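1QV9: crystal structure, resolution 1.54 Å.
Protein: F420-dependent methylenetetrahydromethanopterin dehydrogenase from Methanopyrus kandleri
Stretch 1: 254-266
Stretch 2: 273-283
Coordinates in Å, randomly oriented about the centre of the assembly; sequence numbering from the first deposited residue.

Stretch 1 254-266: LEKSNDAVLRTPH
Stretch 2 (273-283) LSKRKFMEDPE

Stretch 1 opens as the last turn of a helix, residues 254-257, turns through Asn258-Ala260, and runs extended from Val261 (-68/113), antiparallel to stretch 2. The register is fixed by the CA atoms: Asp259 CA to Lys277 CA is 5.4 Å, Leu262 CA to Arg276 CA 4.7 Å, Arg263 CA to Lys275 CA 5.4 Å, and Thr264 CA to Ser274 CA 4.5 Å. Together they bury 712 Å².

Within the helix, the CA-to-CB bond of Glu255 (chi1 and chi2 both m) points toward stretch 2, and Glu255 OE1 forms a salt bridge with Arg276 NH2 at 3.5 Å. Asn258 leaves helical phi/psi, and Asp259 follows with positive phi (46/53). The t rotamer of Asp259 brings OD1 to Phe278 N, a 2.8 Å hydrogen bond at 152°, at the start of the type I turn Lys277-Glu280. The Asp259 carboxylate also takes two waters: one links Asp259 OD2 (2.8 Å) to Met279 N (2.9 Å), the latter residue being selenomethionine; the other lies 2.7 Å from Asp259 OD1 and 3.0 Å from Val261 N, which donates to it.

Ala260 (-134/25) offers its O to Arg276 NH2 at 2.9 Å and 149°. Both this carbonyl and Glu255 OE1 lie near the guanidinium plane, which suits the hydrogen bond; Glu255 adds charge at the same edge. Val261 points its CB away. Leu262 CB covers one guanidinium face, 3.8 Å from Arg276 NH2.

Arg263 (-131/133) and Lys275 (-158/161) make a single antiparallel bridge: Arg263 N to Lys275 O and Lys275 N to Arg263 O, each 3.0 Å, at 167° and 142°. Their side chains run alongside, CB of Arg263 to CG of Lys275 3.7 Å. Lys275 (chi1 p, chi3 m) turns NZ back to Phe278 O and Glu280 O, both 2.8 Å, tying down the turn.

Thr264 CA approaches Leu273 O at 3.1 Å, a CA-H...O contact. Pro265 O then accepts from Leu273 N (2.8 Å, 165°), while the C-gamma-endo ring places Pro265 CG 3.7 Å from Pro282 CB and 4.2 Å from Leu273 CB, an apolar close. The CA-to-CB bond of His266 points away.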

# COMPACT_ATOMS: atom_id res chain seq x y z
N LEU A 254 2.86 -2.18 -13.59
CA LEU A 254 2.04 -2.98 -14.52
C LEU A 254 2.91 -3.38 -15.71
O LEU A 254 2.81 -4.52 -16.20
CB LEU A 254 0.81 -2.20 -15.03
CG LEU A 254 -0.37 -2.16 -14.07
CD1 LEU A 254 -1.41 -1.22 -14.63
CD2 LEU A 254 -0.97 -3.55 -13.86
N GLU A 255 3.76 -2.47 -16.18
CA GLU A 255 4.62 -2.85 -17.31
C GLU A 255 5.58 -3.90 -16.83
O GLU A 255 5.89 -4.85 -17.58
CB GLU A 255 5.38 -1.64 -17.86
CG GLU A 255 4.45 -0.61 -18.55
CD GLU A 255 3.84 -1.11 -19.87
OE1 GLU A 255 4.49 -0.96 -20.94
OE2 GLU A 255 2.72 -1.66 -19.82
N LYS A 256 6.06 -3.79 -15.59
CA LYS A 256 6.97 -4.83 -15.10
C LYS A 256 6.26 -6.19 -15.06
O LYS A 256 6.87 -7.23 -15.39
CB LYS A 256 7.51 -4.51 -13.69
CG LYS A 256 8.50 -3.34 -13.67
CD LYS A 256 8.97 -3.09 -12.24
CE LYS A 256 9.86 -1.88 -12.17
NZ LYS A 256 10.21 -1.59 -10.71
N SER A 257 5.00 -6.23 -14.67
CA SER A 257 4.28 -7.50 -14.60
C SER A 257 4.19 -8.18 -15.95
O SER A 257 4.10 -9.42 -16.02
CB SER A 257 2.88 -7.32 -13.99
OG SER A 257 1.97 -6.77 -14.92
N ASN A 258 4.22 -7.39 -17.00
CA ASN A 258 4.16 -7.94 -18.36
C ASN A 258 5.52 -8.05 -19.01
O ASN A 258 5.59 -8.36 -20.20
CB ASN A 258 3.29 -7.05 -19.22
CG ASN A 258 1.83 -7.22 -18.91
OD1 ASN A 258 1.30 -8.33 -18.98
ND2 ASN A 258 1.17 -6.14 -18.58
N ASP A 259 6.59 -7.78 -18.25
CA ASP A 259 7.96 -7.76 -18.76
C ASP A 259 7.96 -6.96 -20.06
O ASP A 259 8.45 -7.37 -21.12
CB ASP A 259 8.54 -9.17 -18.97
CG ASP A 259 10.02 -9.13 -19.35
OD1 ASP A 259 10.69 -8.10 -19.11
OD2 ASP A 259 10.54 -10.15 -19.89
N ALA A 260 7.42 -5.75 -19.99
CA ALA A 260 7.29 -4.91 -21.16
C ALA A 260 7.74 -3.48 -20.93
O ALA A 260 7.27 -2.57 -21.62
CB ALA A 260 5.80 -4.93 -21.63
N VAL A 261 8.62 -3.27 -19.97
CA VAL A 261 9.08 -1.91 -19.70
C VAL A 261 9.94 -1.34 -20.86
O VAL A 261 11.06 -1.81 -21.10
CB VAL A 261 9.92 -1.84 -18.40
CG1 VAL A 261 10.32 -0.35 -18.15
CG2 VAL A 261 9.16 -2.40 -17.19
N LEU A 262 9.44 -0.32 -21.55
CA LEU A 262 10.19 0.28 -22.64
C LEU A 262 11.45 0.97 -22.12
O LEU A 262 11.41 1.77 -21.14
CB LEU A 262 9.34 1.31 -23.38
CG LEU A 262 10.02 2.06 -24.52
CD1 LEU A 262 10.34 1.04 -25.64
CD2 LEU A 262 9.06 3.11 -25.09
N ARG A 263 12.59 0.68 -22.76
CA ARG A 263 13.84 1.36 -22.44
C ARG A 263 14.45 1.81 -23.77
O ARG A 263 14.49 1.03 -24.73
CB ARG A 263 14.80 0.46 -21.68
CG ARG A 263 14.22 -0.11 -20.41
CD ARG A 263 15.24 -1.00 -19.63
NE ARG A 263 14.49 -1.65 -18.57
CZ ARG A 263 14.27 -1.15 -17.35
NH1 ARG A 263 13.50 -1.83 -16.51
NH2 ARG A 263 14.88 -0.05 -16.94
N THR A 264 14.88 3.06 -23.83
CA THR A 264 15.44 3.64 -25.05
C THR A 264 16.75 4.35 -24.74
O THR A 264 16.84 5.58 -24.76
CB THR A 264 14.44 4.63 -25.75
OG1 THR A 264 14.05 5.69 -24.84
CG2 THR A 264 13.22 3.88 -26.23
N PRO A 265 17.80 3.56 -24.44
CA PRO A 265 19.12 4.11 -24.12
C PRO A 265 19.89 4.55 -25.34
O PRO A 265 19.61 4.10 -26.46
CB PRO A 265 19.83 2.94 -23.43
CG PRO A 265 19.29 1.76 -24.25
CD PRO A 265 17.81 2.09 -24.39
N HIS A 266 20.84 5.45 -25.12
CA HIS A 266 21.72 5.91 -26.19
C HIS A 266 22.94 5.00 -26.33
O HIS A 266 23.49 4.54 -25.35
CB HIS A 266 22.24 7.33 -25.88
CG HIS A 266 21.17 8.37 -25.93
ND1 HIS A 266 20.56 8.84 -24.79
CD2 HIS A 266 20.60 9.02 -26.97
CE1 HIS A 266 19.66 9.75 -25.12
NE2 HIS A 266 19.66 9.87 -26.43
N LEU A 273 18.63 3.42 -29.00
CA LEU A 273 18.31 2.01 -29.10
C LEU A 273 16.96 1.76 -28.45
O LEU A 273 16.36 2.67 -27.88
CB LEU A 273 19.40 1.18 -28.41
CG LEU A 273 20.84 1.50 -28.83
CD1 LEU A 273 21.83 0.65 -28.04
CD2 LEU A 273 21.01 1.25 -30.34
N SER A 274 16.48 0.52 -28.53
CA SER A 274 15.19 0.23 -27.92
C SER A 274 15.07 -1.22 -27.50
O SER A 274 15.65 -2.12 -28.12
CB SER A 274 14.07 0.61 -28.89
OG SER A 274 12.81 0.34 -28.33
N LYS A 275 14.34 -1.45 -26.41
CA LYS A 275 14.09 -2.81 -25.93
C LYS A 275 12.84 -2.79 -25.05
O LYS A 275 12.45 -1.72 -24.57
CB LYS A 275 15.25 -3.33 -25.10
CG LYS A 275 15.63 -2.44 -23.88
CD LYS A 275 16.68 -3.12 -23.02
CE LYS A 275 16.13 -4.25 -22.15
NZ LYS A 275 17.25 -4.96 -21.40
N ARG A 276 12.25 -3.96 -24.85
CA ARG A 276 11.06 -4.14 -24.00
C ARG A 276 11.29 -5.23 -22.95
O ARG A 276 11.05 -5.03 -21.76
CB ARG A 276 9.85 -4.53 -24.83
CG ARG A 276 9.30 -3.45 -25.66
CD ARG A 276 8.07 -2.92 -24.99
NE ARG A 276 7.55 -1.79 -25.71
CZ ARG A 276 6.75 -0.89 -25.15
NH1 ARG A 276 6.32 0.12 -25.86
NH2 ARG A 276 6.39 -1.03 -23.88
N LYS A 277 11.73 -6.41 -23.38
CA LYS A 277 11.94 -7.48 -22.42
C LYS A 277 13.19 -7.19 -21.61
O LYS A 277 14.20 -6.70 -22.12
CB LYS A 277 12.04 -8.82 -23.15
CG LYS A 277 10.76 -9.14 -23.94
CD LYS A 277 10.80 -10.57 -24.44
CE LYS A 277 9.58 -10.89 -25.29
NZ LYS A 277 8.33 -10.82 -24.49
N PHE A 278 13.14 -7.54 -20.33
CA PHE A 278 14.22 -7.23 -19.42
C PHE A 278 15.58 -7.78 -19.82
O PHE A 278 16.59 -7.11 -19.68
CB PHE A 278 13.85 -7.70 -18.00
CG PHE A 278 14.87 -7.36 -16.97
CD1 PHE A 278 15.75 -8.32 -16.51
CD2 PHE A 278 14.98 -6.07 -16.44
CE1 PHE A 278 16.71 -8.03 -15.55
CE2 PHE A 278 15.95 -5.77 -15.48
CZ PHE A 278 16.82 -6.75 -15.03
N MSE A 279 15.59 -9.02 -20.31
CA MSE A 279 16.85 -9.63 -20.70
C MSE A 279 17.22 -9.45 -22.17
O MSE A 279 18.22 -10.02 -22.62
CB MSE A 279 16.81 -11.13 -20.36
CG MSE A 279 16.57 -11.44 -18.89
SE MSE A 279 17.93 -10.90 -17.58
CE MSE A 279 19.05 -9.84 -18.56
N GLU A 280 16.45 -8.66 -22.90
CA GLU A 280 16.72 -8.40 -24.32
C GLU A 280 17.72 -7.24 -24.50
O GLU A 280 17.62 -6.19 -23.86
CB GLU A 280 15.39 -8.11 -25.03
CG GLU A 280 15.39 -6.96 -26.01
CD GLU A 280 14.06 -6.74 -26.73
OE1 GLU A 280 13.02 -6.49 -26.08
OE2 GLU A 280 14.05 -6.80 -27.98
N ASP A 281 18.72 -7.41 -25.37
CA ASP A 281 19.67 -6.32 -25.58
C ASP A 281 19.00 -5.17 -26.34
O ASP A 281 18.18 -5.42 -27.23
CB ASP A 281 20.87 -6.80 -26.43
CG ASP A 281 21.88 -7.61 -25.63
OD1 ASP A 281 22.72 -8.28 -26.29
OD2 ASP A 281 21.86 -7.59 -24.38
N PRO A 282 19.31 -3.90 -25.99
CA PRO A 282 18.70 -2.77 -26.71
C PRO A 282 19.30 -2.74 -28.13
O PRO A 282 20.51 -3.01 -28.30
CB PRO A 282 19.12 -1.55 -25.88
CG PRO A 282 20.41 -1.98 -25.23
CD PRO A 282 20.19 -3.44 -24.90
N GLU A 283 18.47 -2.44 -29.12
CA GLU A 283 18.90 -2.39 -30.52
C GLU A 283 18.40 -1.15 -31.23
O GLU A 283 18.74 -0.96 -32.41
CB GLU A 283 18.35 -3.60 -31.29
CG GLU A 283 18.79 -4.95 -30.82
CD GLU A 283 18.19 -6.05 -31.69
OE1 GLU A 283 18.37 -6.00 -32.93
OE2 GLU A 283 17.52 -6.96 -31.15
OXT GLU A 283 17.30 -0.76 -30.89
O HOH W 1 10.71 -5.36 -19.27
O HOH W 2 13.27 -10.76 -20.17
O HOH W 3 7.29 -8.59 -23.35